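Local coordinates for protein phytoene synthase (Enterococcus hirae, PDB 5IYS) that probably joins two molecules of farnesyl diphosphate into a dehydrosqualene-type carotenoid precursor of thirty carbons, with magnesium ions assisting at the diphosphates, at residues Tyr249-Asn254 / His272-Gln277; Ala245-Arg250 / Lys283-Ser288; Gln166-Leu171 / Asn222-Ser227. One frame throughout, in Å; residues are numbered along the deposited sequence.

In the fold
All three contacts join helices of an all-alpha synthase, and they illustrate how chemistry follows depth. Contacts 1 and 2 tie the same two elements, helix 236-258 and the C-terminal helix 272-287, at centres about 11 Å apart: the first is a charged grip at the surface, the second a partly buried aromatic pair. Contact 3 lies deeper, between helices 155-172 and 207-227, where a hydrogen bond between a threonine and a tyrosine hydroxyl, with two leucines beside it, takes the place of charge. Y249, held in common by contacts 1 and 2, reaches N169 of contact 3 through a probable hydrogen bond, and both residues line the pocket of the bound farnesyl thiodiphosphates.

Contact 1. Residues Tyr249-Asn254 / His272-Gln277; sequences YREQLN and HYRKVQ. With FPS (S-[(2E,6E)-3,7,11-trimethyldodeca-2,6,10-trienyl] trihydrogen thiodiphosphate), chain G.
E251 and R274 form a two-pronged salt bridge between helices 236-258 and 272-287. R274 presents its guanidinium side-on: NE lies 3.0 Å from E251 OE2 in a nearly straight bond (174°), while NH2 lies 3.1 Å from E251 OE1. The pair is not the flat, coplanar kind, for the two planes stand 71° apart and both nitrogens meet the carboxylate from above its plane. A bend at chi2 in each chain, 57° in R274, lets them cross at about a right angle. The remaining nitrogen, R274 NH1, makes a hydrogen bond of 3.3 Å to Q277 OE1 and also pairs with E281 in a second salt bridge.

On the same helix as E251, Y249 sends its hydroxyl to the diphosphate of the inhibitor, with OH 2.8 Å from O2B of FPS (chain G). The amide of Q252 lies over its ring, NE2 3.2 Å above the plane, and donates to Y249 O; F30 meets the same ring nearly parallel. Thus helix 236-258, packed through Y249 against helix 155-172 and F30 of helix 28-34, lies between the inhibitor and helix 272-287.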
loop_
_atom_site.group_PDB
_atom_site.type_symbol
_atom_site.label_atom_id
_atom_site.label_comp_id
_atom_site.label_asym_id
_atom_site.label_seq_id
_atom_site.Cartn_x
_atom_site.Cartn_y
_atom_site.Cartn_z
ATOM N N TYR A 249 0.447 -9.792 1.598
ATOM C CA TYR A 249 0.460 -9.100 0.316
ATOM C C TYR A 249 1.381 -9.819 -0.688
ATOM O O TYR A 249 0.992 -10.019 -1.839
ATOM C CB TYR A 249 0.808 -7.615 0.471
ATOM C CG TYR A 249 0.028 -6.779 -0.505
ATOM C CD1 TYR A 249 -1.329 -6.553 -0.315
ATOM C CD2 TYR A 249 0.622 -6.323 -1.672
ATOM C CE1 TYR A 249 -2.049 -5.780 -1.194
ATOM C CE2 TYR A 249 -0.087 -5.544 -2.583
ATOM C CZ TYR A 249 -1.422 -5.301 -2.339
ATOM O OH TYR A 249 -2.143 -4.572 -3.236
ATOM N N ARG A 250 2.540 -10.279 -0.222
ATOM C CA ARG A 250 3.547 -10.909 -1.085
ATOM C C ARG A 250 3.032 -12.203 -1.703
ATOM O O ARG A 250 3.448 -12.606 -2.794
ATOM C CB ARG A 250 4.809 -11.260 -0.280
ATOM C CG ARG A 250 5.870 -11.961 -1.124
ATOM C CD ARG A 250 7.181 -12.095 -0.337
ATOM N NE ARG A 250 6.951 -12.957 0.821
ATOM C CZ ARG A 250 7.887 -13.276 1.707
ATOM N NH1 ARG A 250 9.109 -12.769 1.573
ATOM N NH2 ARG A 250 7.581 -14.029 2.762
ATOM N N GLU A 251 2.250 -12.925 -0.909
ATOM C CA GLU A 251 1.603 -14.165 -1.354
ATOM C C GLU A 251 0.831 -14.052 -2.656
ATOM O O GLU A 251 0.759 -15.014 -3.432
ATOM C CB GLU A 251 0.690 -14.698 -0.229
ATOM C CG GLU A 251 -0.085 -15.957 -0.627
ATOM C CD GLU A 251 0.770 -17.213 -0.657
ATOM O OE1 GLU A 251 1.946 -17.170 -0.236
ATOM O OE2 GLU A 251 0.270 -18.247 -1.160
ATOM N N GLN A 252 0.339 -12.858 -2.978
ATOM C CA GLN A 252 -0.338 -12.698 -4.260
ATOM C C GLN A 252 0.526 -12.943 -5.488
ATOM O O GLN A 252 -0.005 -13.263 -6.559
ATOM C CB GLN A 252 -1.022 -11.336 -4.376
ATOM C CG GLN A 252 -1.946 -11.086 -3.183
ATOM C CD GLN A 252 -2.498 -9.687 -3.189
ATOM O OE1 GLN A 252 -3.635 -9.460 -3.610
ATOM N NE2 GLN A 252 -1.638 -8.724 -2.892
ATOM N N LEU A 253 1.841 -12.771 -5.355
ATOM C CA LEU A 253 2.733 -13.164 -6.447
ATOM C C LEU A 253 2.604 -14.664 -6.734
ATOM O O LEU A 253 2.580 -15.077 -7.893
ATOM C CB LEU A 253 4.194 -12.801 -6.139
ATOM C CG LEU A 253 4.469 -11.295 -5.927
ATOM C CD1 LEU A 253 5.909 -11.156 -5.469
ATOM C CD2 LEU A 253 4.257 -10.507 -7.206
ATOM N N ASN A 254 2.611 -15.483 -5.693
ATOM C CA ASN A 254 2.503 -16.937 -5.880
ATOM C C ASN A 254 1.177 -17.395 -6.453
ATOM O O ASN A 254 1.124 -18.338 -7.240
ATOM C CB ASN A 254 2.809 -17.677 -4.585
ATOM C CG ASN A 254 4.295 -17.828 -4.359
ATOM O OD1 ASN A 254 5.100 -17.612 -5.264
ATOM N ND2 ASN A 254 4.676 -18.135 -3.131
ATOM N N HIS A 272 -8.843 -17.175 3.289
ATOM C CA HIS A 272 -8.752 -17.023 4.736
ATOM C C HIS A 272 -7.855 -18.122 5.300
ATOM O O HIS A 272 -7.047 -17.875 6.202
ATOM C CB HIS A 272 -10.136 -17.122 5.364
ATOM C CG HIS A 272 -10.106 -17.127 6.859
ATOM N ND1 HIS A 272 -10.143 -18.291 7.601
ATOM C CD2 HIS A 272 -9.943 -16.115 7.746
ATOM C CE1 HIS A 272 -10.086 -17.988 8.886
ATOM N NE2 HIS A 272 -9.991 -16.674 9.002
ATOM N N TYR A 273 -8.044 -19.350 4.821
ATOM C CA TYR A 273 -7.207 -20.454 5.275
ATOM C C TYR A 273 -5.715 -20.123 5.073
ATOM O O TYR A 273 -4.890 -20.361 5.941
ATOM C CB TYR A 273 -7.584 -21.728 4.501
ATOM C CG TYR A 273 -6.760 -22.947 4.831
ATOM C CD1 TYR A 273 -7.107 -23.763 5.913
ATOM C CD2 TYR A 273 -5.715 -23.348 4.014
ATOM C CE1 TYR A 273 -6.430 -24.954 6.162
ATOM C CE2 TYR A 273 -4.992 -24.519 4.289
ATOM C CZ TYR A 273 -5.373 -25.327 5.352
ATOM O OH TYR A 273 -4.705 -26.515 5.585
ATOM N N ARG A 274 -5.340 -19.697 3.875
ATOM C CA ARG A 274 -3.957 -19.360 3.567
ATOM C C ARG A 274 -3.405 -18.157 4.366
ATOM O O ARG A 274 -2.276 -18.178 4.869
ATOM C CB ARG A 274 -3.859 -19.096 2.059
ATOM C CG ARG A 274 -2.464 -18.893 1.544
ATOM C CD ARG A 274 -1.561 -20.080 1.852
ATOM N NE ARG A 274 -0.211 -19.738 1.413
ATOM C CZ ARG A 274 0.892 -20.041 2.071
ATOM N NH1 ARG A 274 0.813 -20.814 3.138
ATOM N NH2 ARG A 274 2.065 -19.611 1.626
ATOM N N LYS A 275 -4.274 -17.201 4.638
ATOM C CA LYS A 275 -3.926 -16.084 5.532
ATOM C C LYS A 275 -3.601 -16.544 6.940
ATOM O O LYS A 275 -2.628 -16.090 7.547
ATOM C CB LYS A 275 -5.028 -15.040 5.580
ATOM C CG LYS A 275 -5.146 -14.280 4.254
ATOM C CD LYS A 275 -6.267 -13.243 4.303
ATOM C CE LYS A 275 -6.489 -12.626 2.915
ATOM N NZ LYS A 275 -7.844 -12.031 2.755
ATOM N N VAL A 276 -4.363 -17.518 7.420
ATOM C CA VAL A 276 -4.109 -18.038 8.772
ATOM C C VAL A 276 -2.791 -18.787 8.791
ATOM O O VAL A 276 -1.988 -18.636 9.714
ATOM C CB VAL A 276 -5.261 -18.973 9.260
ATOM C CG1 VAL A 276 -4.820 -19.747 10.546
ATOM C CG2 VAL A 276 -6.492 -18.119 9.571
ATOM N N GLN A 277 -2.537 -19.553 7.740
ATOM C CA GLN A 277 -1.262 -20.239 7.623
ATOM C C GLN A 277 -0.113 -19.246 7.657
ATOM O O GLN A 277 0.923 -19.481 8.288
ATOM C CB GLN A 277 -1.185 -21.014 6.304
ATOM C CG GLN A 277 -1.971 -22.293 6.329
ATOM C CD GLN A 277 -1.754 -23.093 5.063
ATOM O OE1 GLN A 277 -1.848 -22.550 3.961
ATOM N NE2 GLN A 277 -1.487 -24.391 5.215
HETATM C C1 FPS G . -2.975 -1.907 -1.374
HETATM S S1 FPS G . -4.315 -1.035 -0.656
HETATM C C2 FPS G . -1.771 -1.235 -0.740
HETATM C C3 FPS G . -0.598 -1.029 -1.365
HETATM C C4 FPS G . -0.386 -1.494 -2.775
HETATM C C5 FPS G . 0.558 -0.348 -0.658
HETATM C C6 FPS G . 0.273 0.088 0.778
HETATM C C7 FPS G . 1.594 0.378 1.463
HETATM C C8 FPS G . 1.808 0.091 2.760
HETATM C C10 FPS G . 3.122 0.541 3.361
HETATM C C9 FPS G . 0.782 -0.585 3.637
HETATM C C11 FPS G . 3.832 -0.667 3.978
HETATM C C12 FPS G . 5.066 -0.232 4.751
HETATM C C13 FPS G . 5.093 0.021 6.080
HETATM C C14 FPS G . 6.388 0.414 6.742
HETATM C C15 FPS G . 3.865 -0.109 6.943
HETATM P PA FPS G . -6.077 -2.102 -0.789
HETATM O O1A FPS G . -7.005 -1.739 0.285
HETATM O O2A FPS G . -6.701 -1.494 -2.153
HETATM O O3A FPS G . -5.921 -3.671 -1.041
HETATM P PB FPS G . -5.787 -4.129 -2.594
HETATM O O1B FPS G . -7.129 -4.520 -3.149
HETATM O O2B FPS G . -4.752 -5.228 -2.538
HETATM O O3B FPS G . -5.264 -3.041 -3.507
#

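Contact 2. Residues Ala245-Arg250 / Lys283-Ser288; sequences AAFIYR and KSYLKS. With FPS (S-[(2E,6E)-3,7,11-trimethyldodeca-2,6,10-trienyl] trihydrogen thiodiphosphate), chain G.
F247 and Y285 mark the nearest backbone approach of these two segments: their CA atoms are 10.5 Å from each other, and one pair of rings makes the contact between them. Segment 245-250 is regular helix in the middle of 236-258, with Y249 N and R250 N bonded back to A245 O and A246 O. Segment 283-288 is the last turn of helix 272-287. There Y285 O takes both S288 N and S288 OG, the latter at 2.8 Å, as the helix gives way to the chain end.

F247 touches with the tip of its ring. CZ rests over one face of Y285, displaced toward the rim, 3.9 Å from CD2, and the ring planes are inclined at 52°, an oblique pairing. With CG anti to the backbone N (chi1 168°), the Y285 ring is carried toward helix 236-258. This is helix-on-helix packing in an all-alpha isoprenoid synthase, with the C-terminal helix lying against the outer side of a helix whose Y249 reaches the inhibitor. L278 and V282 extend the apolar strip round F247. Over one face of the F247 ring comes R250, its NH2 3.5 Å above the centre in a cation-pi contact. The phenol of Y285 hydrogen-bonds to that of Y289, and its side chain also touches F231.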
loop_
_atom_site.group_PDB
_atom_site.type_symbol
_atom_site.label_atom_id
_atom_site.label_comp_id
_atom_site.label_asym_id
_atom_site.label_seq_id
_atom_site.Cartn_x
_atom_site.Cartn_y
_atom_site.Cartn_z
ATOM N N ALA A 245 1.122 -8.227 7.333
ATOM C CA ALA A 245 0.717 -7.451 6.165
ATOM C C ALA A 245 1.643 -7.750 4.981
ATOM O O ALA A 245 1.181 -7.948 3.848
ATOM C CB ALA A 245 0.677 -5.955 6.468
ATOM N N ALA A 246 2.952 -7.767 5.237
ATOM C CA ALA A 246 3.917 -8.034 4.196
ATOM C C ALA A 246 3.708 -9.439 3.587
ATOM O O ALA A 246 3.782 -9.580 2.369
ATOM C CB ALA A 246 5.370 -7.854 4.755
ATOM N N PHE A 247 3.652 -10.482 4.430
ATOM C CA PHE A 247 3.581 -11.860 3.925
ATOM C C PHE A 247 2.269 -12.100 3.184
ATOM O O PHE A 247 2.244 -12.698 2.093
ATOM C CB PHE A 247 3.669 -12.864 5.076
ATOM C CG PHE A 247 5.080 -13.238 5.476
ATOM C CD1 PHE A 247 5.968 -12.280 5.928
ATOM C CD2 PHE A 247 5.414 -14.584 5.642
ATOM C CE1 PHE A 247 7.252 -12.641 6.410
ATOM C CE2 PHE A 247 6.656 -14.959 6.142
ATOM C CZ PHE A 247 7.585 -13.982 6.508
ATOM N N ILE A 248 1.180 -11.578 3.735
ATOM C CA ILE A 248 -0.099 -11.714 3.025
ATOM C C ILE A 248 -0.061 -11.026 1.658
ATOM O O ILE A 248 -0.546 -11.587 0.671
ATOM C CB ILE A 248 -1.289 -11.278 3.903
ATOM C CG1 ILE A 248 -1.451 -12.312 5.020
ATOM C CG2 ILE A 248 -2.605 -11.136 3.124
ATOM C CD1 ILE A 248 -2.133 -11.767 6.276
ATOM N N TYR A 249 0.447 -9.792 1.598
ATOM C CA TYR A 249 0.460 -9.100 0.316
ATOM C C TYR A 249 1.381 -9.819 -0.688
ATOM O O TYR A 249 0.992 -10.019 -1.839
ATOM C CB TYR A 249 0.808 -7.615 0.471
ATOM C CG TYR A 249 0.028 -6.779 -0.505
ATOM C CD1 TYR A 249 -1.329 -6.553 -0.315
ATOM C CD2 TYR A 249 0.622 -6.323 -1.672
ATOM C CE1 TYR A 249 -2.049 -5.780 -1.194
ATOM C CE2 TYR A 249 -0.087 -5.544 -2.583
ATOM C CZ TYR A 249 -1.422 -5.301 -2.339
ATOM O OH TYR A 249 -2.143 -4.572 -3.236
ATOM N N ARG A 250 2.540 -10.279 -0.222
ATOM C CA ARG A 250 3.547 -10.909 -1.085
ATOM C C ARG A 250 3.032 -12.203 -1.703
ATOM O O ARG A 250 3.448 -12.606 -2.794
ATOM C CB ARG A 250 4.809 -11.260 -0.280
ATOM C CG ARG A 250 5.870 -11.961 -1.124
ATOM C CD ARG A 250 7.181 -12.095 -0.337
ATOM N NE ARG A 250 6.951 -12.957 0.821
ATOM C CZ ARG A 250 7.887 -13.276 1.707
ATOM N NH1 ARG A 250 9.109 -12.769 1.573
ATOM N NH2 ARG A 250 7.581 -14.029 2.762
ATOM N N LYS A 283 4.673 -15.815 12.701
ATOM C CA LYS A 283 5.004 -15.963 14.110
ATOM C C LYS A 283 6.276 -16.814 14.273
ATOM O O LYS A 283 7.132 -16.460 15.086
ATOM C CB LYS A 283 3.837 -16.546 14.900
ATOM C CG LYS A 283 4.115 -16.663 16.395
ATOM C CD LYS A 283 2.873 -17.032 17.176
ATOM C CE LYS A 283 2.580 -18.515 17.053
ATOM N NZ LYS A 283 1.635 -19.012 18.107
ATOM N N SER A 284 6.446 -17.854 13.446
ATOM C CA SER A 284 7.670 -18.643 13.479
ATOM C C SER A 284 8.850 -17.801 13.008
ATOM O O SER A 284 9.941 -17.885 13.576
ATOM C CB SER A 284 7.579 -19.915 12.615
ATOM O OG SER A 284 6.562 -20.758 13.113
ATOM N N TYR A 285 8.647 -17.071 11.913
ATOM C CA TYR A 285 9.687 -16.262 11.300
ATOM C C TYR A 285 10.251 -15.196 12.245
ATOM O O TYR A 285 11.474 -14.983 12.301
ATOM C CB TYR A 285 9.179 -15.655 9.986
ATOM C CG TYR A 285 10.072 -14.575 9.435
ATOM C CD1 TYR A 285 11.244 -14.884 8.763
ATOM C CD2 TYR A 285 9.753 -13.239 9.623
ATOM C CE1 TYR A 285 12.075 -13.873 8.288
ATOM C CE2 TYR A 285 10.583 -12.246 9.189
ATOM C CZ TYR A 285 11.720 -12.562 8.503
ATOM O OH TYR A 285 12.512 -11.527 8.082
ATOM N N LEU A 286 9.372 -14.582 13.039
ATOM C CA LEU A 286 9.778 -13.519 13.931
ATOM C C LEU A 286 10.648 -13.997 15.089
ATOM O O LEU A 286 11.511 -13.251 15.546
ATOM C CB LEU A 286 8.567 -12.752 14.463
ATOM C CG LEU A 286 7.948 -11.937 13.321
ATOM C CD1 LEU A 286 6.696 -11.208 13.785
ATOM C CD2 LEU A 286 8.962 -10.938 12.756
ATOM N N LYS A 287 10.451 -15.238 15.530
ATOM C CA LYS A 287 11.324 -15.828 16.541
ATOM C C LYS A 287 12.802 -15.751 16.147
ATOM O O LYS A 287 13.664 -15.669 17.014
ATOM C CB LYS A 287 10.945 -17.284 16.811
ATOM C CG LYS A 287 9.667 -17.465 17.605
ATOM C CD LYS A 287 9.129 -18.883 17.430
ATOM C CE LYS A 287 8.507 -19.430 18.717
ATOM N NZ LYS A 287 7.453 -18.532 19.277
ATOM N N SER A 288 13.097 -15.771 14.848
ATOM C CA SER A 288 14.468 -15.588 14.362
ATOM C C SER A 288 15.009 -14.162 14.453
ATOM O O SER A 288 16.128 -13.892 14.007
ATOM C CB SER A 288 14.604 -16.075 12.921
ATOM O OG SER A 288 14.231 -15.069 11.993
HETATM C C1 FPS G . -2.975 -1.907 -1.374
HETATM S S1 FPS G . -4.315 -1.035 -0.656
HETATM C C2 FPS G . -1.771 -1.235 -0.740
HETATM C C3 FPS G . -0.598 -1.029 -1.365
HETATM C C4 FPS G . -0.386 -1.494 -2.775
HETATM C C5 FPS G . 0.558 -0.348 -0.658
HETATM C C6 FPS G . 0.273 0.088 0.778
HETATM C C7 FPS G . 1.594 0.378 1.463
HETATM C C8 FPS G . 1.808 0.091 2.760
HETATM C C10 FPS G . 3.122 0.541 3.361
HETATM C C9 FPS G . 0.782 -0.585 3.637
HETATM C C11 FPS G . 3.832 -0.667 3.978
HETATM C C12 FPS G . 5.066 -0.232 4.751
HETATM C C13 FPS G . 5.093 0.021 6.080
HETATM C C14 FPS G . 6.388 0.414 6.742
HETATM C C15 FPS G . 3.865 -0.109 6.943
HETATM P PA FPS G . -6.077 -2.102 -0.789
HETATM O O1A FPS G . -7.005 -1.739 0.285
HETATM O O2A FPS G . -6.701 -1.494 -2.153
HETATM O O3A FPS G . -5.921 -3.671 -1.041
HETATM P PB FPS G . -5.787 -4.129 -2.594
HETATM O O1B FPS G . -7.129 -4.520 -3.149
HETATM O O2B FPS G . -4.752 -5.228 -2.538
HETATM O O3B FPS G . -5.264 -3.041 -3.507
#

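Contact 3. Residues Gln166-Leu171 / Asn222-Ser227; sequences QLTNIL and NLYEES. With MG (magnesium ion), chain D; FPS (S-[(2E,6E)-3,7,11-trimethyldodeca-2,6,10-trienyl] trihydrogen thiodiphosphate), chain H; FPS (S-[(2E,6E)-3,7,11-trimethyldodeca-2,6,10-trienyl] trihydrogen thiodiphosphate), chain G.
T168 OG1 is gripped twice: Y224 OH donates to it across the helix pair at 2.8 Å, and it bonds in turn to A164 O, one turn back on its own helix. The hydroxyl reaches both because OG1 is anti to the carbonyl carbon (chi1 -57°), with CG2 turned the other way. Y224 arrives end-on, T168 OG1 lying at the edge of its ring near the plane, and the two side chains cross at about a right angle. This relay from phenol to threonine to the A164 carbonyl ties the Y224 hydroxyl to helix 155-172. Beside it, L167 and L223 meet through their methyls, CD1 to CD1 at 3.8 Å.

Helix 155-172 contributes N169, which with D173 just beyond its end belongs to a second metal-binding site of this terpenoid synthase fold. N169 OD1 binds a magnesium ion at 2.1 Å that also takes O2A of FPS (chain H) at 1.9 Å and three waters; D56 and D60, on helix 39-60, hold other magnesium ions. Because CG of N169 is anti to the backbone N (chi1 -175°), its amide can lie between both inhibitors: ND2 is 3.1 Å from O3B of FPS (chain G), makes a weak bond to O3A of FPS (chain H) and hydrogen-bonds with Y249 OH. Q166, one turn earlier, borders the isoprenoid portion, its NE2 3.5 Å from C4 of FPS (chain H).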
loop_
_atom_site.group_PDB
_atom_site.type_symbol
_atom_site.label_atom_id
_atom_site.label_comp_id
_atom_site.label_asym_id
_atom_site.label_seq_id
_atom_site.Cartn_x
_atom_site.Cartn_y
_atom_site.Cartn_z
ATOM N N GLN A 166 3.494 -2.166 -3.897
ATOM C CA GLN A 166 2.922 -1.492 -5.063
ATOM C C GLN A 166 3.290 -2.306 -6.318
ATOM O O GLN A 166 2.454 -2.444 -7.200
ATOM C CB GLN A 166 3.457 -0.059 -5.181
ATOM C CG GLN A 166 2.952 0.721 -6.379
ATOM C CD GLN A 166 1.436 0.751 -6.445
ATOM O OE1 GLN A 166 0.846 0.323 -7.436
ATOM N NE2 GLN A 166 0.804 1.104 -5.337
ATOM N N LEU A 167 4.530 -2.783 -6.417
ATOM C CA LEU A 167 4.930 -3.660 -7.539
ATOM C C LEU A 167 4.071 -4.920 -7.600
ATOM O O LEU A 167 3.723 -5.404 -8.675
ATOM C CB LEU A 167 6.393 -4.093 -7.384
ATOM C CG LEU A 167 7.453 -3.039 -7.704
ATOM C CD1 LEU A 167 8.846 -3.634 -7.623
ATOM C CD2 LEU A 167 7.190 -2.431 -9.082
ATOM N N THR A 168 3.812 -5.509 -6.436
ATOM C CA THR A 168 2.921 -6.672 -6.357
ATOM C C THR A 168 1.521 -6.324 -6.876
ATOM O O THR A 168 0.918 -7.074 -7.656
ATOM C CB THR A 168 2.815 -7.143 -4.887
ATOM O OG1 THR A 168 4.133 -7.448 -4.382
ATOM C CG2 THR A 168 1.910 -8.368 -4.764
ATOM N N ASN A 169 1.004 -5.173 -6.463
ATOM C CA ASN A 169 -0.306 -4.718 -6.952
ATOM C C ASN A 169 -0.352 -4.561 -8.478
ATOM O O ASN A 169 -1.313 -4.990 -9.155
ATOM C CB ASN A 169 -0.696 -3.424 -6.226
ATOM C CG ASN A 169 -2.095 -2.944 -6.590
ATOM O OD1 ASN A 169 -2.288 -2.414 -7.672
ATOM N ND2 ASN A 169 -3.062 -3.110 -5.683
ATOM N N ILE A 170 0.741 -4.027 -9.014
ATOM C CA ILE A 170 0.907 -3.840 -10.452
ATOM C C ILE A 170 0.879 -5.192 -11.193
ATOM O O ILE A 170 0.154 -5.385 -12.192
ATOM C CB ILE A 170 2.235 -3.088 -10.729
ATOM C CG1 ILE A 170 2.090 -1.586 -10.428
ATOM C CG2 ILE A 170 2.648 -3.241 -12.169
ATOM C CD1 ILE A 170 3.426 -0.803 -10.360
ATOM N N LEU A 171 1.630 -6.143 -10.653
ATOM C CA LEU A 171 1.810 -7.462 -11.258
ATOM C C LEU A 171 0.538 -8.278 -11.141
ATOM O O LEU A 171 0.230 -9.133 -11.981
ATOM C CB LEU A 171 2.975 -8.185 -10.570
ATOM C CG LEU A 171 4.355 -7.649 -10.977
ATOM C CD1 LEU A 171 5.401 -8.137 -10.010
ATOM C CD2 LEU A 171 4.727 -8.108 -12.431
ATOM N N ASN A 222 12.906 -9.179 -3.810
ATOM C CA ASN A 222 14.106 -8.583 -3.227
ATOM C C ASN A 222 13.801 -7.415 -2.313
ATOM O O ASN A 222 14.385 -7.288 -1.233
ATOM C CB ASN A 222 15.042 -8.083 -4.339
ATOM C CG ASN A 222 15.728 -9.220 -5.085
ATOM O OD1 ASN A 222 16.361 -8.998 -6.119
ATOM N ND2 ASN A 222 15.633 -10.431 -4.551
ATOM N N LEU A 223 12.869 -6.566 -2.733
ATOM C CA LEU A 223 12.482 -5.446 -1.880
ATOM C C LEU A 223 11.776 -5.848 -0.590
ATOM O O LEU A 223 11.993 -5.198 0.436
ATOM C CB LEU A 223 11.633 -4.436 -2.644
ATOM C CG LEU A 223 12.332 -3.758 -3.824
ATOM C CD1 LEU A 223 11.246 -3.117 -4.698
ATOM C CD2 LEU A 223 13.274 -2.695 -3.299
ATOM N N TYR A 224 10.888 -6.850 -0.653
ATOM C CA TYR A 224 10.273 -7.396 0.542
ATOM C C TYR A 224 11.400 -7.810 1.482
ATOM O O TYR A 224 11.439 -7.417 2.653
ATOM C CB TYR A 224 9.358 -8.593 0.205
ATOM C CG TYR A 224 7.961 -8.217 -0.284
ATOM C CD1 TYR A 224 7.026 -7.609 0.568
ATOM C CD2 TYR A 224 7.534 -8.602 -1.539
ATOM C CE1 TYR A 224 5.725 -7.329 0.136
ATOM C CE2 TYR A 224 6.256 -8.288 -1.997
ATOM C CZ TYR A 224 5.356 -7.668 -1.155
ATOM O OH TYR A 224 4.059 -7.437 -1.610
ATOM N N GLU A 225 12.259 -8.687 0.994
ATOM C CA GLU A 225 13.354 -9.191 1.824
ATOM C C GLU A 225 14.249 -8.098 2.407
ATOM O O GLU A 225 14.555 -8.129 3.599
ATOM C CB GLU A 225 14.171 -10.253 1.086
ATOM C CG GLU A 225 13.547 -11.656 1.137
ATOM C CD GLU A 225 13.580 -12.282 2.534
ATOM O OE1 GLU A 225 14.559 -12.028 3.272
ATOM O OE2 GLU A 225 12.616 -12.991 2.918
ATOM N N GLU A 226 14.659 -7.135 1.588
ATOM C CA GLU A 226 15.399 -5.988 2.079
ATOM C C GLU A 226 14.667 -5.202 3.160
ATOM O O GLU A 226 15.268 -4.804 4.152
ATOM C CB GLU A 226 15.857 -5.064 0.946
ATOM C CG GLU A 226 16.832 -5.700 -0.054
ATOM C CD GLU A 226 16.928 -4.901 -1.341
ATOM O OE1 GLU A 226 16.828 -3.663 -1.253
ATOM O OE2 GLU A 226 17.077 -5.511 -2.431
ATOM N N SER A 227 13.361 -5.028 3.007
ATOM C CA SER A 227 12.618 -4.183 3.949
ATOM C C SER A 227 12.565 -4.818 5.330
ATOM O O SER A 227 12.399 -4.108 6.329
ATOM C CB SER A 227 11.181 -3.911 3.451
ATOM O OG SER A 227 10.354 -5.066 3.617
HETATM MG MG MG D . -3.206 -1.127 -9.114
HETATM C C1 FPS H . -3.941 0.667 -3.929
HETATM S S1 FPS H . -2.991 0.459 -5.403
HETATM C C2 FPS H . -3.961 2.127 -3.549
HETATM C C3 FPS H . -2.905 2.814 -3.078
HETATM C C4 FPS H . -1.521 2.235 -2.960
HETATM C C5 FPS H . -3.125 4.261 -2.697
HETATM C C6 FPS H . -3.889 4.388 -1.380
HETATM C C7 FPS H . -3.299 3.474 -0.320
HETATM C C8 FPS H . -4.080 2.691 0.438
HETATM C C10 FPS H . -3.388 1.775 1.420
HETATM C C9 FPS H . -5.574 2.655 0.248
HETATM C C11 FPS H . -3.221 2.389 2.792
HETATM C C12 FPS H . -2.920 1.182 3.671
HETATM C C13 FPS H . -2.649 1.254 4.987
HETATM C C14 FPS H . -2.619 2.541 5.754
HETATM C C15 FPS H . -2.349 -0.018 5.716
HETATM P PA FPS H . -4.493 0.574 -6.781
HETATM O O1A FPS H . -5.149 1.902 -6.684
HETATM O O2A FPS H . -3.852 0.406 -8.248
HETATM O O3A FPS H . -5.405 -0.754 -6.609
HETATM P PB FPS H . -6.895 -0.866 -6.056
HETATM O O1B FPS H . -7.704 -1.369 -7.222
HETATM O O2B FPS H . -7.473 0.448 -5.578
HETATM O O3B FPS H . -6.852 -1.847 -4.903
HETATM C C1 FPS G . -2.975 -1.907 -1.374
HETATM S S1 FPS G . -4.315 -1.035 -0.656
HETATM C C2 FPS G . -1.771 -1.235 -0.740
HETATM C C3 FPS G . -0.598 -1.029 -1.365
HETATM C C4 FPS G . -0.386 -1.494 -2.775
HETATM C C5 FPS G . 0.558 -0.348 -0.658
HETATM C C6 FPS G . 0.273 0.088 0.778
HETATM C C7 FPS G . 1.594 0.378 1.463
HETATM C C8 FPS G . 1.808 0.091 2.760
HETATM C C10 FPS G . 3.122 0.541 3.361
HETATM C C9 FPS G . 0.782 -0.585 3.637
HETATM C C11 FPS G . 3.832 -0.667 3.978
HETATM C C12 FPS G . 5.066 -0.232 4.751
HETATM C C13 FPS G . 5.093 0.021 6.080
HETATM C C14 FPS G . 6.388 0.414 6.742
HETATM C C15 FPS G . 3.865 -0.109 6.943
HETATM P PA FPS G . -6.077 -2.102 -0.789
HETATM O O1A FPS G . -7.005 -1.739 0.285
HETATM O O2A FPS G . -6.701 -1.494 -2.153
HETATM O O3A FPS G . -5.921 -3.671 -1.041
HETATM P PB FPS G . -5.787 -4.129 -2.594
HETATM O O1B FPS G . -7.129 -4.520 -3.149
HETATM O O2B FPS G . -4.752 -5.228 -2.538
HETATM O O3B FPS G . -5.264 -3.041 -3.507
HETATM O O HOH W 1 -1.798 0.152 -9.647
HETATM O O HOH W 2 -2.368 -2.154 -10.345
HETATM O O HOH W 3 -4.379 -2.238 -8.697
#